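Local coordinates for protein exosome complex component Rrp41 (PDB 3M7N) that probably serves as the catalytic component of the archaeal exosome, degrading RNA from its 3' end and able to synthesise heteromeric RNA tails, at residues F109-I123 with S145-I159. The protein carries 1 engineered substitution. Sequence-based numbering, arbitrary orientation.
Sequences FEAVIMKELFPRSAI and SVALVDAGVPMKGMI
F109 drives its ring into the tight end of this contact. With CG beside the backbone N (chi1 -72°), the ring reaches L148, whose CD1 comes within 3.3 Å of F109 CD2, while I159 CG1 approaches F109 CE2 at 3.6 Å. S145 CB lies at the ring edge, in plane, and M155 bends at its thioether so that CE meets that edge and also V112 CG1. Replacing F109 by an alanine would probably open a gap between L148 and I159 and cost the M155 methyl one of its neighbours, the ring edge. I113 continues the apolar layer across L148, V153 and M155. Two backbone bonds pin the loops together: K156 N to V112 O at 2.9 Å, and M114 N to P154 O at 3.0 Å, the latter donor lying above the carbonyl plane. The other side is looser: M114 SD and L117 CD1 rest on P154 CB, at 4.0 and 3.9 Å, and the extended K156 chain brings NZ only weakly to A111 O (3.4 Å), with a water joining the two. A single beta bridge, I113 with M155, thus ties the loop after helix 96-110 to the one after helix 136-150, a helix ending in a Schellman motif at G152, within the RNase PH fold.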
loop_
_atom_site.group_PDB
_atom_site.type_symbol
_atom_site.label_atom_id
_atom_site.label_comp_id
_atom_site.label_asym_id
_atom_site.label_seq_id
_atom_site.Cartn_x
_atom_site.Cartn_y
_atom_site.Cartn_z
ATOM N N PHE E 109 -17.503 20.457 -1.828
ATOM C CA PHE E 109 -18.721 19.729 -1.487
ATOM C C PHE E 109 -18.849 19.431 -0.003
ATOM O O PHE E 109 -19.968 19.291 0.513
ATOM C CB PHE E 109 -18.870 18.478 -2.353
ATOM C CG PHE E 109 -19.227 18.787 -3.781
ATOM C CD1 PHE E 109 -18.270 18.740 -4.777
ATOM C CD2 PHE E 109 -20.527 19.177 -4.119
ATOM C CE1 PHE E 109 -18.605 19.047 -6.104
ATOM C CE2 PHE E 109 -20.861 19.470 -5.419
ATOM C CZ PHE E 109 -19.902 19.407 -6.416
ATOM N N GLU E 110 -17.709 19.344 0.690
ATOM C CA GLU E 110 -17.734 19.068 2.127
ATOM C C GLU E 110 -18.477 20.199 2.784
ATOM O O GLU E 110 -19.158 20.026 3.787
ATOM C CB GLU E 110 -16.323 18.961 2.712
ATOM C CG GLU E 110 -15.569 17.729 2.245
ATOM C CD GLU E 110 -14.231 17.549 2.941
ATOM O OE1 GLU E 110 -13.389 18.487 2.934
ATOM O OE2 GLU E 110 -14.018 16.455 3.491
ATOM N N ALA E 111 -18.346 21.366 2.170
ATOM C CA ALA E 111 -18.980 22.593 2.645
ATOM C C ALA E 111 -20.509 22.612 2.473
ATOM O O ALA E 111 -21.174 23.535 2.937
ATOM C CB ALA E 111 -18.344 23.800 1.925
ATOM N N VAL E 112 -21.069 21.593 1.825
ATOM C CA VAL E 112 -22.444 21.675 1.367
ATOM C C VAL E 112 -23.300 20.406 1.548
ATOM O O VAL E 112 -24.495 20.489 1.820
ATOM C CB VAL E 112 -22.453 22.157 -0.093
ATOM C CG1 VAL E 112 -23.668 21.666 -0.820
ATOM C CG2 VAL E 112 -22.364 23.681 -0.132
ATOM N N ILE E 113 -22.696 19.239 1.385
ATOM C CA ILE E 113 -23.397 17.987 1.646
ATOM C C ILE E 113 -23.703 17.871 3.132
ATOM O O ILE E 113 -22.850 18.148 3.966
ATOM C CB ILE E 113 -22.553 16.762 1.189
ATOM C CG1 ILE E 113 -22.521 16.690 -0.342
ATOM C CG2 ILE E 113 -23.092 15.483 1.800
ATOM C CD1 ILE E 113 -21.372 15.868 -0.919
ATOM N N MET E 114 -24.929 17.491 3.469
ATOM C CA MET E 114 -25.274 17.256 4.872
ATOM C C MET E 114 -24.718 15.902 5.340
ATOM O O MET E 114 -25.446 14.920 5.483
ATOM C CB MET E 114 -26.788 17.353 5.090
ATOM C CG MET E 114 -27.380 18.696 4.678
ATOM S SD MET E 114 -29.169 18.755 4.895
ATOM C CE MET E 114 -29.307 18.609 6.680
ATOM N N LYS E 115 -23.416 15.855 5.578
ATOM C CA LYS E 115 -22.769 14.588 5.887
ATOM C C LYS E 115 -23.142 14.022 7.266
ATOM O O LYS E 115 -23.106 12.808 7.471
ATOM C CB LYS E 115 -21.259 14.679 5.682
ATOM C CG LYS E 115 -20.636 15.950 6.202
ATOM C CD LYS E 115 -19.498 16.359 5.307
ATOM C CE LYS E 115 -18.523 17.276 6.024
ATOM N NZ LYS E 115 -17.265 17.342 5.210
ATOM N N GLU E 116 -23.539 14.887 8.190
ATOM C CA GLU E 116 -23.987 14.421 9.506
ATOM C C GLU E 116 -25.110 13.383 9.444
ATOM O O GLU E 116 -25.378 12.679 10.417
ATOM C CB GLU E 116 -24.445 15.594 10.372
ATOM C CG GLU E 116 -23.319 16.490 10.845
ATOM C CD GLU E 116 -22.740 17.335 9.728
ATOM O OE1 GLU E 116 -21.506 17.577 9.752
ATOM O OE2 GLU E 116 -23.523 17.746 8.827
ATOM N N LEU E 117 -25.778 13.303 8.305
ATOM C CA LEU E 117 -26.921 12.411 8.170
ATOM C C LEU E 117 -26.492 10.977 7.951
ATOM O O LEU E 117 -27.280 10.057 8.134
ATOM C CB LEU E 117 -27.794 12.855 7.006
ATOM C CG LEU E 117 -28.577 14.130 7.290
ATOM C CD1 LEU E 117 -29.263 14.605 6.028
ATOM C CD2 LEU E 117 -29.584 13.877 8.402
ATOM N N PHE E 118 -25.246 10.786 7.544
ATOM C CA PHE E 118 -24.785 9.452 7.204
ATOM C C PHE E 118 -23.471 9.103 7.901
ATOM O O PHE E 118 -22.444 8.909 7.252
ATOM C CB PHE E 118 -24.675 9.295 5.685
ATOM C CG PHE E 118 -25.895 9.746 4.952
ATOM C CD1 PHE E 118 -25.879 10.908 4.203
ATOM C CD2 PHE E 118 -27.078 9.032 5.047
ATOM C CE1 PHE E 118 -27.014 11.338 3.542
ATOM C CE2 PHE E 118 -28.212 9.459 4.386
ATOM C CZ PHE E 118 -28.175 10.613 3.630
ATOM N N PRO E 119 -23.510 9.017 9.238
ATOM C CA PRO E 119 -22.335 8.606 10.009
ATOM C C PRO E 119 -21.775 7.304 9.460
ATOM O O PRO E 119 -22.522 6.477 8.909
ATOM C CB PRO E 119 -22.898 8.361 11.408
ATOM C CG PRO E 119 -24.142 9.162 11.470
ATOM C CD PRO E 119 -24.701 9.202 10.085
ATOM N N ARG E 120 -20.464 7.144 9.596
ATOM C CA ARG E 120 -19.800 5.903 9.219
ATOM C C ARG E 120 -20.142 5.507 7.800
ATOM O O ARG E 120 -20.180 4.321 7.489
ATOM C CB ARG E 120 -20.193 4.759 10.163
ATOM C CG ARG E 120 -20.084 5.091 11.645
ATOM C CD ARG E 120 -20.616 3.952 12.509
ATOM N NE ARG E 120 -21.944 3.510 12.078
ATOM C CZ ARG E 120 -23.093 3.998 12.547
ATOM N NH1 ARG E 120 -24.254 3.538 12.091
ATOM N NH2 ARG E 120 -23.086 4.952 13.473
ATOM N N SER E 121 -20.403 6.492 6.944
ATOM C CA SER E 121 -20.650 6.218 5.532
ATOM C C SER E 121 -19.651 6.913 4.627
ATOM O O SER E 121 -18.868 7.758 5.059
ATOM C CB SER E 121 -22.072 6.616 5.131
ATOM O OG SER E 121 -22.976 5.540 5.334
ATOM N N ALA E 122 -19.664 6.532 3.361
ATOM C CA ALA E 122 -18.916 7.275 2.372
ATOM C C ALA E 122 -19.853 7.685 1.253
ATOM O O ALA E 122 -20.739 6.919 0.852
ATOM C CB ALA E 122 -17.762 6.465 1.831
ATOM N N ILE E 123 -19.675 8.913 0.780
ATOM C CA ILE E 123 -20.293 9.351 -0.447
ATOM C C ILE E 123 -19.175 9.643 -1.413
ATOM O O ILE E 123 -18.381 10.561 -1.187
ATOM C CB ILE E 123 -21.145 10.615 -0.223
ATOM C CG1 ILE E 123 -22.370 10.266 0.624
ATOM C CG2 ILE E 123 -21.544 11.238 -1.561
ATOM C CD1 ILE E 123 -22.991 11.459 1.309
ATOM N N SER E 145 -22.306 18.355 -9.118
ATOM C CA SER E 145 -23.445 18.851 -8.331
ATOM C C SER E 145 -24.754 18.338 -8.907
ATOM O O SER E 145 -25.690 18.021 -8.170
ATOM C CB SER E 145 -23.456 20.393 -8.257
ATOM O OG SER E 145 -24.387 20.883 -7.281
ATOM N N VAL E 146 -24.819 18.256 -10.236
ATOM C CA VAL E 146 -25.985 17.661 -10.891
ATOM C C VAL E 146 -26.107 16.196 -10.468
ATOM O O VAL E 146 -27.176 15.766 -10.016
ATOM C CB VAL E 146 -25.945 17.800 -12.441
ATOM C CG1 VAL E 146 -27.024 16.932 -13.094
ATOM C CG2 VAL E 146 -26.125 19.240 -12.843
ATOM N N ALA E 147 -24.999 15.453 -10.571
ATOM C CA ALA E 147 -24.983 14.036 -10.174
ATOM C C ALA E 147 -25.393 13.828 -8.716
ATOM O O ALA E 147 -26.144 12.903 -8.387
ATOM C CB ALA E 147 -23.622 13.389 -10.455
ATOM N N LEU E 148 -24.893 14.693 -7.840
ATOM C CA LEU E 148 -25.263 14.621 -6.432
ATOM C C LEU E 148 -26.765 14.797 -6.270
ATOM O O LEU E 148 -27.409 14.046 -5.527
ATOM C CB LEU E 148 -24.482 15.646 -5.602
ATOM C CG LEU E 148 -23.002 15.290 -5.342
ATOM C CD1 LEU E 148 -22.221 16.457 -4.768
ATOM C CD2 LEU E 148 -22.871 14.062 -4.437
ATOM N N VAL E 149 -27.339 15.762 -6.984
ATOM C CA VAL E 149 -28.770 15.997 -6.845
ATOM C C VAL E 149 -29.556 14.832 -7.414
ATOM O O VAL E 149 -30.550 14.408 -6.839
ATOM C CB VAL E 149 -29.220 17.330 -7.500
ATOM C CG1 VAL E 149 -30.734 17.449 -7.463
ATOM C CG2 VAL E 149 -28.585 18.510 -6.779
ATOM N N ASP E 150 -29.074 14.310 -8.538
ATOM C CA ASP E 150 -29.680 13.160 -9.194
ATOM C C ASP E 150 -29.703 11.947 -8.249
ATOM O O ASP E 150 -30.658 11.167 -8.244
ATOM C CB ASP E 150 -28.925 12.851 -10.492
ATOM C CG ASP E 150 -29.556 11.707 -11.297
ATOM O OD1 ASP E 150 -28.802 10.889 -11.872
ATOM O OD2 ASP E 150 -30.797 11.627 -11.375
ATOM N N ALA E 151 -28.661 11.813 -7.430
ATOM C CA ALA E 151 -28.587 10.735 -6.439
ATOM C C ALA E 151 -29.313 11.091 -5.150
ATOM O O ALA E 151 -29.305 10.330 -4.194
ATOM C CB ALA E 151 -27.120 10.362 -6.144
ATOM N N GLY E 152 -29.937 12.258 -5.115
ATOM C CA GLY E 152 -30.746 12.621 -3.964
ATOM C C GLY E 152 -29.984 12.780 -2.658
ATOM O O GLY E 152 -30.554 12.608 -1.589
ATOM N N VAL E 153 -28.700 13.114 -2.707
ATOM C CA VAL E 153 -28.014 13.324 -1.439
ATOM C C VAL E 153 -28.246 14.746 -0.932
ATOM O O VAL E 153 -27.990 15.719 -1.637
ATOM C CB VAL E 153 -26.522 12.924 -1.484
ATOM C CG1 VAL E 153 -26.193 12.265 -2.801
ATOM C CG2 VAL E 153 -25.612 14.095 -1.186
ATOM N N PRO E 154 -28.771 14.855 0.289
ATOM C CA PRO E 154 -29.177 16.126 0.897
ATOM C C PRO E 154 -28.039 17.143 0.897
ATOM O O PRO E 154 -26.906 16.812 1.257
ATOM C CB PRO E 154 -29.560 15.721 2.324
ATOM C CG PRO E 154 -29.973 14.290 2.204
ATOM C CD PRO E 154 -29.038 13.707 1.170
ATOM N N MET E 155 -28.348 18.367 0.483
ATOM C CA MET E 155 -27.344 19.423 0.344
ATOM C C MET E 155 -27.934 20.764 0.769
ATOM O O MET E 155 -29.155 20.957 0.715
ATOM C CB MET E 155 -26.852 19.514 -1.107
ATOM C CG MET E 155 -25.777 18.500 -1.491
ATOM S SD MET E 155 -25.560 18.307 -3.285
ATOM C CE MET E 155 -24.638 19.768 -3.750
ATOM N N LYS E 156 -27.073 21.683 1.206
ATOM C CA LYS E 156 -27.508 23.025 1.580
ATOM C C LYS E 156 -28.075 23.742 0.357
ATOM O O LYS E 156 -29.000 24.529 0.457
ATOM C CB LYS E 156 -26.336 23.835 2.136
ATOM C CG LYS E 156 -26.016 23.564 3.591
ATOM C CD LYS E 156 -24.689 24.210 3.983
ATOM C CE LYS E 156 -24.236 23.767 5.371
ATOM N NZ LYS E 156 -22.920 24.358 5.767
ATOM N N GLY E 157 -27.492 23.462 -0.797
ATOM C CA GLY E 157 -27.926 24.043 -2.040
ATOM C C GLY E 157 -27.034 23.495 -3.132
ATOM O O GLY E 157 -26.367 22.496 -2.945
ATOM N N MET E 158 -26.997 24.165 -4.268
ATOM C CA MET E 158 -26.250 23.664 -5.388
ATOM C C MET E 158 -24.876 24.302 -5.517
ATOM O O MET E 158 -24.609 25.370 -4.973
ATOM C CB MET E 158 -27.064 23.866 -6.663
ATOM C CG MET E 158 -28.090 22.752 -6.878
ATOM S SD MET E 158 -27.365 21.610 -8.048
ATOM C CE MET E 158 -26.315 22.797 -8.887
ATOM N N ILE E 159 -24.008 23.633 -6.250
ATOM C CA ILE E 159 -22.678 24.123 -6.455
ATOM C C ILE E 159 -22.585 24.494 -7.921
ATOM O O ILE E 159 -22.914 23.696 -8.793
ATOM C CB ILE E 159 -21.634 23.032 -6.094
ATOM C CG1 ILE E 159 -21.510 22.890 -4.574
ATOM C CG2 ILE E 159 -20.296 23.355 -6.689
ATOM C CD1 ILE E 159 -20.973 24.141 -3.873
HETATM O O HOH W 1 -20.258 24.409 5.076
#